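Local coordinates for protein purine nucleoside phosphorylase (Schistosoma mansoni, PDB 6BHB) that probably catalyses the phosphorolysis of purine nucleosides such as inosine and guanosine, releasing the free base and ribose 1-phosphate, at residues A[117-122]-A[239-244]; A[192-197]-A[216-221]. All coordinates share one frame; numbering follows the deposited sequence.

Interaction 1 (A[117-122]-A[239-244]); sequences NLAGGI and AVSLIA. With DS1 (2-aminopyrimidin-5-ol), chain J; DMS (dimethyl sulfoxide), chain H.
With CG set between its own backbone N and carbonyl carbon (chi1 65°), the Asn-117 side chain folds over toward Ser-241, whose OG is held beside its backbone N (chi1 -69°). The two meet in a short bond: Ser-241 OG donates to Asn-117 OD1 at 2.6 Å, in the plane of the amide and on a lone pair. The amide's other end, ND2, is tied to Thr-223, so both ends of the group are gripped and its rotation is fixed. On the opposite face of the sheet Leu-118 and Leu-242 lie side by side, CD2 to CD2 at 3.8 Å. Parallel backbone bonding between these faces includes Leu-242 N to Asn-117 O (2.8 Å). Leu-118 N donates to a dimethyl sulfoxide O (3.0 Å), probably from the crystallisation liquor. The strand ends form one wall of the ligand pocket, consistent with this family's purine-base site: the amino N of 2-aminopyrimidin-5-ol is 3.3 Å from Ala-244 CB, its N1 3.5 Å from Gly-120 N, and Asn-245 adds a hydrogen bond. Helix 259-283 packs on the leucine face through Val-262 and Arg-269, while strand 131-139 borders strand 236-246 on its other edge, antiparallel to it.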
loop_
_atom_site.group_PDB
_atom_site.type_symbol
_atom_site.label_atom_id
_atom_site.label_comp_id
_atom_site.label_asym_id
_atom_site.label_seq_id
_atom_site.Cartn_x
_atom_site.Cartn_y
_atom_site.Cartn_z
ATOM N N ASN A 117 13.323 7.768 17.209
ATOM C CA ASN A 117 13.514 6.660 16.283
ATOM C C ASN A 117 14.837 6.840 15.550
ATOM O O ASN A 117 15.480 7.889 15.629
ATOM C CB ASN A 117 12.348 6.553 15.288
ATOM C CG ASN A 117 12.248 7.755 14.357
ATOM O OD1 ASN A 117 13.238 8.190 13.767
ATOM N ND2 ASN A 117 11.043 8.294 14.220
ATOM N N LEU A 118 15.239 5.788 14.842
ATOM C CA LEU A 118 16.377 5.819 13.933
ATOM C C LEU A 118 15.866 5.801 12.500
ATOM O O LEU A 118 14.911 5.085 12.184
ATOM C CB LEU A 118 17.307 4.628 14.171
ATOM C CG LEU A 118 18.147 4.692 15.447
ATOM C CD1 LEU A 118 18.065 3.383 16.208
ATOM C CD2 LEU A 118 19.589 5.024 15.112
ATOM N N ALA A 119 16.502 6.584 11.631
ATOM C CA ALA A 119 16.001 6.762 10.276
ATOM C C ALA A 119 17.162 7.015 9.327
ATOM O O ALA A 119 18.282 7.324 9.743
ATOM C CB ALA A 119 14.994 7.913 10.204
ATOM N N GLY A 120 16.874 6.884 8.033
ATOM C CA GLY A 120 17.841 7.205 7.004
ATOM C C GLY A 120 17.670 8.627 6.497
ATOM O O GLY A 120 16.569 9.169 6.463
ATOM N N GLY A 121 18.792 9.234 6.104
ATOM C CA GLY A 121 18.783 10.593 5.599
ATOM C C GLY A 121 18.580 10.638 4.097
ATOM O O GLY A 121 19.275 9.949 3.345
ATOM N N ILE A 122 17.620 11.454 3.667
ATOM C CA ILE A 122 17.366 11.714 2.254
ATOM C C ILE A 122 17.865 13.098 1.853
ATOM O O ILE A 122 18.554 13.252 0.845
ATOM C CB ILE A 122 15.864 11.554 1.924
ATOM C CG1 ILE A 122 15.373 10.139 2.263
ATOM C CG2 ILE A 122 15.593 11.878 0.456
ATOM C CD1 ILE A 122 16.012 9.025 1.442
ATOM N N ALA A 239 8.370 14.286 18.005
ATOM C CA ALA A 239 9.070 13.147 17.425
ATOM C C ALA A 239 10.405 13.608 16.862
ATOM O O ALA A 239 10.464 14.601 16.129
ATOM C CB ALA A 239 8.232 12.480 16.327
ATOM N N VAL A 240 11.473 12.889 17.208
ATOM C CA VAL A 240 12.829 13.223 16.785
ATOM C C VAL A 240 13.475 11.979 16.190
ATOM O O VAL A 240 13.426 10.900 16.793
ATOM C CB VAL A 240 13.680 13.759 17.954
ATOM C CG1 VAL A 240 15.067 14.163 17.466
ATOM C CG2 VAL A 240 12.985 14.933 18.628
ATOM N N SER A 241 14.084 12.131 15.017
ATOM C CA SER A 241 14.796 11.048 14.355
ATOM C C SER A 241 16.300 11.227 14.516
ATOM O O SER A 241 16.816 12.345 14.433
ATOM C CB SER A 241 14.444 10.992 12.865
ATOM O OG SER A 241 13.104 10.578 12.665
ATOM N N LEU A 242 16.997 10.119 14.755
ATOM C CA LEU A 242 18.453 10.077 14.729
ATOM C C LEU A 242 18.889 9.501 13.387
ATOM O O LEU A 242 18.470 8.400 13.017
ATOM C CB LEU A 242 18.998 9.236 15.883
ATOM C CG LEU A 242 20.493 8.905 15.840
ATOM C CD1 LEU A 242 21.336 10.171 15.795
ATOM C CD2 LEU A 242 20.878 8.050 17.038
ATOM N N ILE A 243 19.719 10.245 12.662
ATOM C CA ILE A 243 20.134 9.855 11.318
ATOM C C ILE A 243 21.315 8.897 11.417
ATOM O O ILE A 243 22.363 9.239 11.973
ATOM C CB ILE A 243 20.495 11.088 10.475
ATOM C CG1 ILE A 243 19.327 12.082 10.449
ATOM C CG2 ILE A 243 20.889 10.679 9.061
ATOM C CD1 ILE A 243 18.024 11.515 9.915
ATOM N N ALA A 244 21.154 7.696 10.858
ATOM C CA ALA A 244 22.223 6.707 10.856
ATOM C C ALA A 244 23.067 6.737 9.589
ATOM O O ALA A 244 24.191 6.225 9.603
ATOM C CB ALA A 244 21.643 5.302 11.033
HETATM C C3 DS1 J . 16.063 2.883 9.361
HETATM C C2 DS1 J . 15.605 2.912 8.087
HETATM C C1 DS1 J . 16.438 3.281 7.078
HETATM O O DS1 J . 14.265 2.569 7.828
HETATM N N1 DS1 J . 17.695 3.601 7.343
HETATM N N2 DS1 J . 17.319 3.204 9.620
HETATM C C DS1 J . 18.152 3.568 8.618
HETATM N N DS1 J . 19.533 3.919 8.910
HETATM S S DMS H . 13.076 2.970 15.634
HETATM O O DMS H . 14.567 2.970 15.724
HETATM C C1 DMS H . 12.546 2.207 14.076
HETATM C C2 DMS H . 12.403 1.747 16.790
#

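Interaction 2 (A[192-197]-A[216-221]). With DS1 (2-aminopyrimidin-5-ol), chain J.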
loop_
_atom_site.group_PDB
_atom_site.type_symbol
_atom_site.label_atom_id
_atom_site.label_comp_id
_atom_site.label_asym_id
_atom_site.label_seq_id
_atom_site.Cartn_x
_atom_site.Cartn_y
_atom_site.Cartn_z
ATOM N N GLY A 192 12.411 18.393 9.426
ATOM C CA GLY A 192 12.154 17.770 8.140
ATOM C C GLY A 192 10.909 16.911 8.140
ATOM O O GLY A 192 10.230 16.745 9.159
ATOM N N VAL A 193 10.629 16.352 6.962
ATOM C CA VAL A 193 9.444 15.540 6.711
ATOM C C VAL A 193 9.842 14.071 6.752
ATOM O O VAL A 193 10.842 13.672 6.142
ATOM C CB VAL A 193 8.808 15.901 5.356
ATOM C CG1 VAL A 193 7.650 14.967 5.030
ATOM C CG2 VAL A 193 8.344 17.352 5.356
ATOM N N TYR A 194 9.047 13.263 7.449
ATOM C CA TYR A 194 9.345 11.854 7.682
ATOM C C TYR A 194 8.489 10.990 6.761
ATOM O O TYR A 194 7.258 11.093 6.774
ATOM C CB TYR A 194 9.088 11.513 9.150
ATOM C CG TYR A 194 9.340 10.077 9.566
ATOM C CD1 TYR A 194 10.530 9.708 10.183
ATOM C CD2 TYR A 194 8.371 9.098 9.381
ATOM C CE1 TYR A 194 10.756 8.400 10.584
ATOM C CE2 TYR A 194 8.587 7.788 9.778
ATOM C CZ TYR A 194 9.778 7.445 10.380
ATOM O OH TYR A 194 9.986 6.141 10.773
ATOM N N ALA A 195 9.139 10.144 5.966
ATOM C CA ALA A 195 8.448 9.184 5.115
ATOM C C ALA A 195 8.374 7.837 5.825
ATOM O O ALA A 195 9.377 7.359 6.365
ATOM C CB ALA A 195 9.158 9.031 3.769
ATOM N N PHE A 196 7.186 7.232 5.818
ATOM C CA PHE A 196 6.938 5.959 6.492
ATOM C C PHE A 196 7.066 4.829 5.473
ATOM O O PHE A 196 6.208 4.674 4.596
ATOM C CB PHE A 196 5.556 5.974 7.147
ATOM C CG PHE A 196 5.204 4.709 7.896
ATOM C CD1 PHE A 196 6.178 3.807 8.296
ATOM C CD2 PHE A 196 3.880 4.431 8.202
ATOM C CE1 PHE A 196 5.835 2.652 8.983
ATOM C CE2 PHE A 196 3.533 3.281 8.888
ATOM C CZ PHE A 196 4.513 2.390 9.278
ATOM N N ASN A 197 8.142 4.053 5.589
ATOM C CA ASN A 197 8.343 2.836 4.809
ATOM C C ASN A 197 7.965 1.641 5.676
ATOM O O ASN A 197 8.555 1.435 6.742
ATOM C CB ASN A 197 9.795 2.730 4.338
ATOM C CG ASN A 197 10.169 1.328 3.886
ATOM O OD1 ASN A 197 9.360 0.605 3.302
ATOM N ND2 ASN A 197 11.409 0.939 4.157
ATOM N N CYS A 216 10.891 14.283 0.568
ATOM C CA CYS A 216 11.100 13.647 1.861
ATOM C C CYS A 216 12.499 13.960 2.373
ATOM O O CYS A 216 13.465 13.969 1.605
ATOM C CB CYS A 216 10.910 12.133 1.757
ATOM S SG CYS A 216 9.287 11.630 1.154
ATOM N N ASP A 217 12.602 14.215 3.677
ATOM C CA ASP A 217 13.884 14.498 4.310
ATOM C C ASP A 217 14.492 13.288 5.007
ATOM O O ASP A 217 15.722 13.164 5.039
ATOM C CB ASP A 217 13.737 15.636 5.327
ATOM C CG ASP A 217 13.313 16.941 4.681
ATOM O OD1 ASP A 217 14.115 17.512 3.909
ATOM O OD2 ASP A 217 12.183 17.403 4.950
ATOM N N VAL A 218 13.671 12.400 5.571
ATOM C CA VAL A 218 14.153 11.191 6.231
ATOM C C VAL A 218 13.145 10.079 5.974
ATOM O O VAL A 218 12.000 10.328 5.591
ATOM C CB VAL A 218 14.369 11.391 7.754
ATOM C CG1 VAL A 218 15.234 12.617 8.023
ATOM C CG2 VAL A 218 13.042 11.510 8.491
ATOM N N VAL A 219 13.575 8.836 6.196
ATOM C CA VAL A 219 12.727 7.664 5.996
ATOM C C VAL A 219 12.977 6.665 7.119
ATOM O O VAL A 219 14.126 6.418 7.505
ATOM C CB VAL A 219 12.975 7.012 4.616
ATOM C CG1 VAL A 219 14.451 6.673 4.426
ATOM C CG2 VAL A 219 12.105 5.776 4.440
ATOM N N GLY A 220 11.895 6.078 7.634
ATOM C CA GLY A 220 11.982 5.089 8.688
ATOM C C GLY A 220 10.783 4.161 8.663
ATOM O O GLY A 220 9.880 4.307 7.835
ATOM N N MET A 221 10.773 3.203 9.600
ATOM C CA MET A 221 9.772 2.138 9.622
ATOM C C MET A 221 8.871 2.180 10.856
ATOM O O MET A 221 8.298 1.149 11.224
ATOM C CB MET A 221 10.447 0.763 9.551
ATOM C CG MET A 221 11.475 0.590 8.444
ATOM S SD MET A 221 12.311 -1.009 8.556
ATOM C CE MET A 221 13.567 -0.828 7.292
HETATM C C3 DS1 J . 16.063 2.883 9.361
HETATM C C2 DS1 J . 15.605 2.912 8.087
HETATM C C1 DS1 J . 16.438 3.281 7.078
HETATM O O DS1 J . 14.265 2.569 7.828
HETATM N N1 DS1 J . 17.695 3.601 7.343
HETATM N N2 DS1 J . 17.319 3.204 9.620
HETATM C C DS1 J . 18.152 3.568 8.618
HETATM N N DS1 J . 19.533 3.919 8.910
#
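The Tyr-194 ring lies along the partner strand, its hydroxyl end filling the hollow over Gly-220, where the lack of a side chain lets OH come within 3.1 Å of Gly-220 CA. CG stands anti to the backbone N (chi1 180°), which carries the ring past Val-218; that valine's CG2 is the bump lodged beside the ring, 3.5 Å from Tyr-194 CD1, the two side chains crossing at about a right angle. The hydroxyl is anchored by the backbone N of Ser-222. On the other face the Ala-195 methyl, CB, packs against Cys-216 SG (3.7 Å), with Val-219 alongside. Farther on, Val-219 CG2 nudges Asn-197 CB (3.8 Å), and the Phe-196 ring presents its edge, in plane, to Gly-220 O.

At the start of the pair Asp-217 reaches across to Gly-192, whose missing side chain makes way for Asp-217 CB, with OD2 lying against the glycine CA. OD2 accepts from Val-193 N at 2.8 Å on its anti lone pair, while OD1 is held by Asn-123. Val-193 O in turn takes two donors, Asp-217 N and Val-218 N, and regular parallel pairing continues to Asn-197 N and Gly-220 O (2.9 Å).

Met-221, extended beyond CG, passes beside the ligand, its CE 3.5 Å from the 2-aminopyrimidin-5-ol O. Phe-161 of a neighbouring subunit also packs on this methionine. Strand 189-196, helix 205-213 and strand 218-220 make a beta-alpha-beta unit, whose second strand ends at the ligand pocket, consistent with the purine-base site of trimeric purine nucleoside phosphorylases.

Both contacts are buried parallel strand pairs in one mixed sheet, their centres about 8 Å apart, and interaction 2 is nested within the chain loop that interaction 1 closes. They join where strand 112-121 runs antiparallel to strand 218-220: Gly-120 N lies 2.8 Å from Val-219 O and Ile-122 N 2.9 Å from Asp-217 O, both probable hydrogen bonds. Interaction 1 pairs a polar serine-asparagine link with a leucine pair covered by a helix of the same chain, and no other subunit touches it. Interaction 2 relies more on aromatic side chains and glycine hollows, and residues near both ends of it pack on the two other subunits. The same ligand touches both, its amino end near 239-244 and its hydroxyl near 216-221.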